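Local coordinates for protein Poly(A) RNA polymerase GLD2 (Rattus norvegicus, PDB 6LBK) that probably adds AMP units from ATP to the 3' ends of selected cytoplasmic mRNAs, building poly(A) tails, and single nucleotides to certain microRNAs, at residues K51-I56 against E280-D285; N198-L203 against M232-L237; P241-P246 against P273-K278. The protein carries 1 engineered substitution. One frame throughout, in Å; residues are numbered along the deposited sequence.

In the fold
Three contacts gather on one side of the chain's centre, in the helical part of the polymerase. From the N terminus, helix 51-63 comes first and is met much later by helix 283-297: contact 1 closes a loop of 223 residues that includes the palm sheet. Contacts 2 and 3 are nested in that loop, one after the other and without crossing. Contact 2 pairs helix 200-213 with helix 226-239 over 28 intervening residues; contact 3 then joins the loop after helix 226-239 to the one leading into helix 283-297. Arg-199 reaches Ser-281 O between contacts 2 and 1, Leu-237 O meets the amides of Ile-244 and Leu-245 between contacts 2 and 3, and residues 273-278 run almost into 280-285.

Contact 1 of 3, residues K51-I56 against E280-D285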
loop_
_atom_site.group_PDB
_atom_site.type_symbol
_atom_site.label_atom_id
_atom_site.label_comp_id
_atom_site.label_asym_id
_atom_site.label_seq_id
_atom_site.Cartn_x
_atom_site.Cartn_y
_atom_site.Cartn_z
ATOM N N LYS A 51 23.081 -8.687 11.887
ATOM C CA LYS A 51 22.284 -9.841 11.465
ATOM C C LYS A 51 20.861 -9.445 11.084
ATOM O O LYS A 51 20.315 -9.954 10.099
ATOM C CB LYS A 51 22.261 -10.902 12.569
ATOM C CG LYS A 51 21.511 -12.199 12.219
ATOM C CD LYS A 51 21.389 -13.067 13.473
ATOM C CE LYS A 51 20.856 -14.473 13.191
ATOM N NZ LYS A 51 21.390 -15.516 14.174
ATOM N N LEU A 52 20.227 -8.584 11.881
ATOM C CA LEU A 52 18.846 -8.197 11.611
ATOM C C LEU A 52 18.717 -7.496 10.261
ATOM O O LEU A 52 17.817 -7.817 9.471
ATOM C CB LEU A 52 18.320 -7.327 12.755
ATOM C CG LEU A 52 16.884 -6.818 12.670
ATOM C CD1 LEU A 52 15.906 -7.944 12.358
ATOM C CD2 LEU A 52 16.489 -6.101 13.959
ATOM N N SER A 53 19.634 -6.568 9.958
ATOM C CA SER A 53 19.598 -5.873 8.674
ATOM C C SER A 53 19.792 -6.846 7.510
ATOM O O SER A 53 19.088 -6.754 6.494
ATOM C CB SER A 53 20.667 -4.770 8.647
ATOM O OG SER A 53 20.396 -3.731 9.582
ATOM N N GLN A 54 20.721 -7.804 7.657
ATOM C CA GLN A 54 20.932 -8.819 6.624
ATOM C C GLN A 54 19.687 -9.669 6.414
ATOM O O GLN A 54 19.370 -10.034 5.278
ATOM C CB GLN A 54 22.121 -9.727 6.959
ATOM C CG GLN A 54 23.458 -9.263 6.414
ATOM C CD GLN A 54 24.644 -10.082 6.949
ATOM O OE1 GLN A 54 24.481 -11.214 7.427
ATOM N NE2 GLN A 54 25.841 -9.502 6.877
ATOM N N GLN A 55 19.009 -10.055 7.504
ATOM C CA GLN A 55 17.782 -10.840 7.374
ATOM C C GLN A 55 16.683 -10.037 6.697
ATOM O O GLN A 55 15.870 -10.605 5.966
ATOM C CB GLN A 55 17.301 -11.326 8.742
ATOM C CG GLN A 55 18.085 -12.483 9.297
ATOM C CD GLN A 55 17.729 -12.737 10.722
ATOM O OE1 GLN A 55 17.496 -11.797 11.479
ATOM N NE2 GLN A 55 17.682 -14.007 11.111
ATOM N N ILE A 56 16.662 -8.720 6.914
ATOM C CA ILE A 56 15.655 -7.872 6.279
ATOM C C ILE A 56 15.916 -7.789 4.780
ATOM O O ILE A 56 14.986 -7.853 3.971
ATOM C CB ILE A 56 15.650 -6.469 6.908
ATOM C CG1 ILE A 56 15.155 -6.515 8.357
ATOM C CG2 ILE A 56 14.822 -5.503 6.006
ATOM C CD1 ILE A 56 15.224 -5.193 9.071
ATOM N N GLU A 280 21.964 8.036 9.064
ATOM C CA GLU A 280 22.697 6.804 8.789
ATOM C C GLU A 280 22.111 5.568 9.481
ATOM O O GLU A 280 22.779 4.530 9.509
ATOM C CB GLU A 280 24.164 6.951 9.200
ATOM C CG GLU A 280 24.942 8.093 8.557
ATOM C CD GLU A 280 26.424 8.052 8.905
ATOM O OE1 GLU A 280 26.777 7.548 9.997
ATOM O OE2 GLU A 280 27.243 8.523 8.088
ATOM N N SER A 281 20.877 5.622 9.991
ATOM C CA SER A 281 20.301 4.437 10.628
ATOM C C SER A 281 20.205 3.284 9.634
ATOM O O SER A 281 19.665 3.445 8.534
ATOM C CB SER A 281 18.896 4.744 11.172
ATOM O OG SER A 281 18.837 5.918 11.963
ATOM N N SER A 282 20.709 2.110 10.023
ATOM C CA SER A 282 20.589 0.918 9.187
ATOM C C SER A 282 19.164 0.363 9.235
ATOM O O SER A 282 18.295 0.878 9.945
ATOM C CB SER A 282 21.619 -0.128 9.586
ATOM O OG SER A 282 21.391 -0.563 10.894
ATOM N N LEU A 283 18.918 -0.688 8.436
ATOM C CA LEU A 283 17.569 -1.255 8.312
ATOM C C LEU A 283 17.053 -1.808 9.639
ATOM O O LEU A 283 15.860 -1.683 9.949
ATOM C CB LEU A 283 17.542 -2.370 7.262
ATOM C CG LEU A 283 17.519 -1.989 5.768
ATOM C CD1 LEU A 283 17.501 -3.282 4.934
ATOM C CD2 LEU A 283 16.384 -1.041 5.393
ATOM N N GLY A 284 17.926 -2.448 10.427
ATOM C CA GLY A 284 17.497 -2.994 11.711
ATOM C C GLY A 284 17.246 -1.916 12.748
ATOM O O GLY A 284 16.266 -1.986 13.500
ATOM N N ASP A 285 18.096 -0.876 12.765
ATOM C CA ASP A 285 17.841 0.311 13.582
ATOM C C ASP A 285 16.501 0.945 13.229
ATOM O O ASP A 285 15.717 1.299 14.119
ATOM C CB ASP A 285 18.974 1.338 13.414
ATOM C CG ASP A 285 20.287 0.933 14.140
ATOM O OD1 ASP A 285 20.241 0.124 15.100
ATOM O OD2 ASP A 285 21.370 1.441 13.743
#
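Ser-53 and Leu-283 meet where the first turn of helix 283-297 comes up against helix 51-63, a buried helix-to-helix contact in the helical domain that accompanies the palm in this polymerase family. Gly-284 brings the two backbones very close, its CA lying 4.7 Å from the CA of Ser-53. A methyl group modelled on the Gly-284 CA would point at helix 51-63 and come tight against both Ser-53 OG and Leu-52 CG.

The polar link is a single bond: Gly-284 N donates to Ser-53 OG over 2.9 Å, with 150° at the hydrogen. OG lies beside its own backbone N (chi1 -66°), and from there it reaches an amide of the helix's first turn. The same OG is hydrogen-bonded to Asp-50 OD1, so two hydrogen bonds grip the hydroxyl oxygen. Ser-282, at the N-cap position, makes no capping bond with its side chain.

Leu-283 is the apolar side of the contact. Its CB lies near Ser-53 OG, while its isobutyl group runs slantwise across Ile-56 and also packs on Pro-202 of helix 200-213. Leu-52 adds a lid over the glycine, with CD2 4.0 Å from Gly-284 CA. The closing apolar touch is methyl to methyl, Ile-56 CG2 to Leu-283 CD1, at 3.6 Å.

Contact 2 of 3, residues N198-L203 against M232-L237; sequences NRVRPL and MVLHYL
Val-200 and Leu-203, one turn apart on helix 200-213, press against Val-233, Leu-234 and Leu-237 of helix 226-239, and all five are buried. There is no hydrogen bond between the two segments: methyl groups do the work. The backbones keep a fair distance, with 7.7 Å between the CA atoms of Val-200 and Leu-234, and the side chains fill the interval.

The tight part has two ends. At one, Val-200 CG2 meets Leu-237 CD1 at 3.5 Å. Leu-237 holds CG beside its own backbone N (chi1 -63°), and this carries CD1 over to the valine. The other branch of Val-200, CG1, touches Leu-234 CD2 at 3.8 Å, the two side chains crossing almost at right angles. At the second end, Leu-203 CD2 packs against Val-233 CG1 at 3.5 Å; the leucine has CG turned away from its backbone N, chi1 -170°, and lies slantwise to the valine. Between the ends the packing slackens, for Leu-203 CD2 and Leu-237 CD2 stand 4.3 Å apart.

Looser still is the flank, where Tyr-236 CD2 comes no closer than 4.9 Å to residues 198-203, at Leu-203 CD2, and the ring packs on Phe-290. The two partly exposed arginines lead off in different directions and play no part in the apolar core. Arg-199 pairs with Glu-197 and binds the carbonyl of Ser-281; Arg-201 donates to Gly-102 O and to Gln-64.

Aliphatic residues three or four positions apart, meeting across the gap between two helices, make this ordinary helix-helix packing, here inside the helical domain that stands beside the palm in poly(A) polymerase-like nucleotidyltransferases.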
loop_
_atom_site.group_PDB
_atom_site.type_symbol
_atom_site.label_atom_id
_atom_site.label_comp_id
_atom_site.label_asym_id
_atom_site.label_seq_id
_atom_site.Cartn_x
_atom_site.Cartn_y
_atom_site.Cartn_z
ATOM N N ASN A 198 16.914 3.772 -0.984
ATOM C CA ASN A 198 17.054 2.320 -1.072
ATOM C C ASN A 198 16.528 1.568 0.143
ATOM O O ASN A 198 16.358 0.347 0.046
ATOM C CB ASN A 198 18.515 1.930 -1.311
ATOM C CG ASN A 198 19.494 2.713 -0.438
ATOM O OD1 ASN A 198 19.202 3.029 0.715
ATOM N ND2 ASN A 198 20.682 2.982 -0.977
ATOM N N ARG A 199 16.278 2.243 1.271
ATOM C CA ARG A 199 15.770 1.585 2.470
ATOM C C ARG A 199 14.258 1.550 2.538
ATOM O O ARG A 199 13.708 0.764 3.320
ATOM C CB ARG A 199 16.313 2.269 3.737
ATOM C CG ARG A 199 17.784 2.026 3.994
ATOM C CD ARG A 199 18.318 2.892 5.111
ATOM N NE ARG A 199 18.485 4.262 4.639
ATOM C CZ ARG A 199 18.932 5.279 5.374
ATOM N NH1 ARG A 199 19.274 5.097 6.646
ATOM N NH2 ARG A 199 19.034 6.486 4.833
ATOM N N VAL A 200 13.569 2.396 1.772
ATOM C CA VAL A 200 12.115 2.477 1.907
ATOM C C VAL A 200 11.468 1.149 1.540
ATOM O O VAL A 200 10.566 0.672 2.237
ATOM C CB VAL A 200 11.552 3.632 1.066
ATOM C CG1 VAL A 200 10.048 3.609 1.137
ATOM C CG2 VAL A 200 12.102 4.988 1.562
ATOM N N ARG A 201 11.924 0.513 0.451
ATOM C CA ARG A 201 11.258 -0.714 0.008
ATOM C C ARG A 201 11.548 -1.908 0.913
ATOM O O ARG A 201 10.591 -2.624 1.266
ATOM C CB ARG A 201 11.601 -1.008 -1.457
ATOM C CG ARG A 201 10.761 -0.148 -2.436
ATOM C CD ARG A 201 11.228 -0.276 -3.906
ATOM N NE ARG A 201 10.825 -1.554 -4.495
ATOM C CZ ARG A 201 11.664 -2.481 -4.943
ATOM N NH1 ARG A 201 12.975 -2.282 -4.899
ATOM N NH2 ARG A 201 11.198 -3.616 -5.441
ATOM N N PRO A 202 12.803 -2.189 1.329
ATOM C CA PRO A 202 13.009 -3.293 2.293
ATOM C C PRO A 202 12.249 -3.115 3.594
ATOM O O PRO A 202 11.679 -4.082 4.132
ATOM C CB PRO A 202 14.530 -3.281 2.525
ATOM C CG PRO A 202 15.093 -2.683 1.281
ATOM C CD PRO A 202 14.091 -1.639 0.860
ATOM N N LEU A 203 12.202 -1.887 4.106
ATOM C CA LEU A 203 11.516 -1.658 5.366
ATOM C C LEU A 203 10.028 -1.879 5.206
ATOM O O LEU A 203 9.393 -2.559 6.019
ATOM C CB LEU A 203 11.773 -0.238 5.847
ATOM C CG LEU A 203 11.265 -0.083 7.276
ATOM C CD1 LEU A 203 12.316 -0.737 8.258
ATOM C CD2 LEU A 203 10.890 1.350 7.674
ATOM N N MET A 232 2.146 4.889 7.032
ATOM C CA MET A 232 2.705 5.024 8.371
ATOM C C MET A 232 4.227 4.868 8.358
ATOM O O MET A 232 4.943 5.616 9.038
ATOM C CB MET A 232 2.067 4.002 9.292
ATOM C CG MET A 232 0.664 4.360 9.759
ATOM S SD MET A 232 -0.188 2.898 10.436
ATOM C CE MET A 232 0.813 2.462 11.840
ATOM N N VAL A 233 4.725 3.881 7.603
ATOM C CA VAL A 233 6.161 3.760 7.353
ATOM C C VAL A 233 6.697 5.050 6.751
ATOM O O VAL A 233 7.702 5.586 7.219
ATOM C CB VAL A 233 6.460 2.559 6.439
ATOM C CG1 VAL A 233 7.933 2.434 6.196
ATOM C CG2 VAL A 233 5.940 1.286 7.014
ATOM N N LEU A 234 6.063 5.544 5.670
ATOM C CA LEU A 234 6.540 6.780 5.039
ATOM C C LEU A 234 6.491 7.961 6.010
ATOM O O LEU A 234 7.405 8.791 6.023
ATOM C CB LEU A 234 5.749 7.103 3.759
ATOM C CG LEU A 234 5.704 6.163 2.536
ATOM C CD1 LEU A 234 4.994 6.843 1.406
ATOM C CD2 LEU A 234 7.097 5.744 2.054
ATOM N N HIS A 235 5.451 8.049 6.844
ATOM C CA HIS A 235 5.412 9.079 7.876
ATOM C C HIS A 235 6.577 8.928 8.866
ATOM O O HIS A 235 7.234 9.919 9.224
ATOM C CB HIS A 235 4.073 9.020 8.595
ATOM C CG HIS A 235 4.013 9.866 9.820
ATOM N ND1 HIS A 235 3.837 11.228 9.770
ATOM C CD2 HIS A 235 4.171 9.552 11.124
ATOM C CE1 HIS A 235 3.860 11.719 10.994
ATOM N NE2 HIS A 235 4.068 10.722 11.835
ATOM N N TYR A 236 6.837 7.699 9.337
ATOM C CA TYR A 236 7.957 7.480 10.255
ATOM C C TYR A 236 9.262 7.951 9.626
ATOM O O TYR A 236 10.075 8.623 10.280
ATOM C CB TYR A 236 8.074 5.995 10.690
ATOM C CG TYR A 236 9.362 5.718 11.509
ATOM C CD1 TYR A 236 9.575 6.314 12.769
ATOM C CD2 TYR A 236 10.368 4.881 11.011
ATOM C CE1 TYR A 236 10.789 6.077 13.511
ATOM C CE2 TYR A 236 11.560 4.645 11.749
ATOM C CZ TYR A 236 11.758 5.249 12.978
ATOM O OH TYR A 236 12.911 4.998 13.638
ATOM N N LEU A 237 9.474 7.607 8.356
ATOM C CA LEU A 237 10.661 8.062 7.646
ATOM C C LEU A 237 10.657 9.570 7.432
ATOM O O LEU A 237 11.732 10.164 7.304
ATOM C CB LEU A 237 10.772 7.338 6.302
ATOM C CG LEU A 237 10.967 5.815 6.278
ATOM C CD1 LEU A 237 10.969 5.291 4.809
ATOM C CD2 LEU A 237 12.240 5.396 7.033
#

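Contact 3 of 3, residues P241-P246 against P273-K278; sequences PEPILP and PPYLSK
This is a partly buried contact between two loops, the one that follows helix 226-239 and the one that precedes helix 283-297, and no hydrogen bond joins them. Its centre is Tyr-275 against Pro-246. The proline lies over one face of the phenol ring in a CH-pi contact, its CD 3.4 Å from the ring centroid and 7° off the normal. The tyrosine gets there by swinging CG away from its backbone N, chi1 -165°. Pro-243 O comes to the ring edge, in its plane, whereas Ile-244 O approaches CD2 of Tyr-275 obliquely, at 3.1 Å. This CH-pi contact joins two loops of the helical domain, and the backbone of Tyr-275 is also hydrogen-bonded to that of Leu-196. An alanine in place of Tyr-275 takes the ring away from Pro-246 and would probably open a gap between the two loops.

Further along, Ser-277 CB is tight against Pro-243 O, at 3.0 Å. At the exposed end Glu-242 crosses Lys-278 nearly at right angles, its OE1 lying 3.0 Å from Lys-278 CB. The charged ends do not meet: Glu-242 OE2 and Lys-278 NZ stay 5.2 Å apart.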
loop_
_atom_site.group_PDB
_atom_site.type_symbol
_atom_site.label_atom_id
_atom_site.label_comp_id
_atom_site.label_asym_id
_atom_site.label_seq_id
_atom_site.Cartn_x
_atom_site.Cartn_y
_atom_site.Cartn_z
ATOM N N PRO A 241 14.440 12.819 13.191
ATOM C CA PRO A 241 15.255 14.025 13.433
ATOM C C PRO A 241 16.071 14.495 12.240
ATOM O O PRO A 241 16.071 15.689 11.924
ATOM C CB PRO A 241 16.153 13.568 14.587
ATOM C CG PRO A 241 15.325 12.572 15.316
ATOM C CD PRO A 241 14.586 11.826 14.276
ATOM N N GLU A 242 16.763 13.582 11.563
ATOM C CA GLU A 242 17.402 13.858 10.282
ATOM C C GLU A 242 16.655 13.029 9.248
ATOM O O GLU A 242 16.981 11.852 9.041
ATOM C CB GLU A 242 18.890 13.497 10.319
ATOM C CG GLU A 242 19.690 14.322 11.345
ATOM C CD GLU A 242 21.182 14.386 11.042
ATOM O OE1 GLU A 242 21.682 13.470 10.356
ATOM O OE2 GLU A 242 21.845 15.366 11.458
ATOM N N PRO A 243 15.677 13.599 8.551
ATOM C CA PRO A 243 14.645 12.770 7.911
ATOM C C PRO A 243 15.173 11.997 6.715
ATOM O O PRO A 243 16.069 12.444 5.999
ATOM C CB PRO A 243 13.587 13.796 7.490
ATOM C CG PRO A 243 14.365 15.057 7.301
ATOM C CD PRO A 243 15.521 15.035 8.238
ATOM N N ILE A 244 14.590 10.814 6.514
ATOM C CA ILE A 244 14.908 9.950 5.379
ATOM C C ILE A 244 14.042 10.220 4.141
ATOM O O ILE A 244 14.482 9.938 3.011
ATOM C CB ILE A 244 14.771 8.474 5.824
ATOM C CG1 ILE A 244 15.940 8.039 6.684
ATOM C CG2 ILE A 244 14.559 7.511 4.659
ATOM C CD1 ILE A 244 15.783 6.628 7.185
ATOM N N LEU A 245 12.867 10.832 4.303
ATOM C CA LEU A 245 12.026 11.155 3.153
ATOM C C LEU A 245 11.466 12.563 3.336
ATOM O O LEU A 245 11.072 12.943 4.453
ATOM C CB LEU A 245 10.875 10.146 2.942
ATOM C CG LEU A 245 11.246 8.752 2.397
ATOM C CD1 LEU A 245 10.017 7.865 2.190
ATOM C CD2 LEU A 245 12.112 8.823 1.109
ATOM N N PRO A 246 11.429 13.359 2.266
ATOM C CA PRO A 246 10.813 14.681 2.351
ATOM C C PRO A 246 9.336 14.556 2.084
ATOM O O PRO A 246 8.784 13.456 2.211
ATOM C CB PRO A 246 11.520 15.458 1.245
ATOM C CG PRO A 246 11.724 14.419 0.191
ATOM C CD PRO A 246 11.982 13.112 0.923
ATOM N N PRO A 273 14.036 13.593 -8.682
ATOM C CA PRO A 273 15.385 13.058 -8.409
ATOM C C PRO A 273 15.449 12.326 -7.077
ATOM O O PRO A 273 14.554 12.484 -6.234
ATOM C CB PRO A 273 16.255 14.322 -8.396
ATOM C CG PRO A 273 15.323 15.397 -7.948
ATOM C CD PRO A 273 13.969 15.053 -8.503
ATOM N N PRO A 274 16.499 11.530 -6.839
ATOM C CA PRO A 274 16.599 10.782 -5.579
ATOM C C PRO A 274 16.905 11.688 -4.400
ATOM O O PRO A 274 17.420 12.799 -4.548
ATOM C CB PRO A 274 17.765 9.814 -5.820
ATOM C CG PRO A 274 17.984 9.810 -7.270
ATOM C CD PRO A 274 17.605 11.183 -7.740
ATOM N N TYR A 275 16.595 11.173 -3.209
ATOM C CA TYR A 275 16.745 11.911 -1.962
ATOM C C TYR A 275 17.981 11.407 -1.225
ATOM O O TYR A 275 18.108 10.208 -0.957
ATOM C CB TYR A 275 15.505 11.763 -1.080
ATOM C CG TYR A 275 15.437 12.765 0.057
ATOM C CD1 TYR A 275 15.210 14.114 -0.197
ATOM C CD2 TYR A 275 15.584 12.362 1.384
ATOM C CE1 TYR A 275 15.143 15.043 0.831
ATOM C CE2 TYR A 275 15.519 13.286 2.429
ATOM C CZ TYR A 275 15.299 14.629 2.144
ATOM O OH TYR A 275 15.232 15.563 3.163
ATOM N N LEU A 276 18.892 12.319 -0.922
ATOM C CA LEU A 276 20.037 12.036 -0.071
ATOM C C LEU A 276 19.754 12.644 1.295
ATOM O O LEU A 276 19.565 13.858 1.408
ATOM C CB LEU A 276 21.315 12.604 -0.686
ATOM C CG LEU A 276 21.605 12.089 -2.102
ATOM C CD1 LEU A 276 22.841 12.763 -2.716
ATOM C CD2 LEU A 276 21.752 10.568 -2.095
ATOM N N SER A 277 19.709 11.808 2.320
ATOM C CA SER A 277 19.380 12.228 3.673
ATOM C C SER A 277 20.593 12.061 4.579
ATOM O O SER A 277 21.517 11.304 4.274
ATOM C CB SER A 277 18.201 11.431 4.222
ATOM O OG SER A 277 18.554 10.083 4.452
ATOM N N LYS A 278 20.616 12.828 5.678
ATOM C CA LYS A 278 21.741 12.739 6.600
ATOM C C LYS A 278 21.673 11.516 7.513
ATOM O O LYS A 278 22.705 11.128 8.075
ATOM C CB LYS A 278 21.829 14.010 7.457
ATOM C CG LYS A 278 21.953 15.326 6.697
ATOM C CD LYS A 278 22.090 16.510 7.659
ATOM C CE LYS A 278 22.074 17.845 6.911
ATOM N NZ LYS A 278 22.256 19.014 7.821
#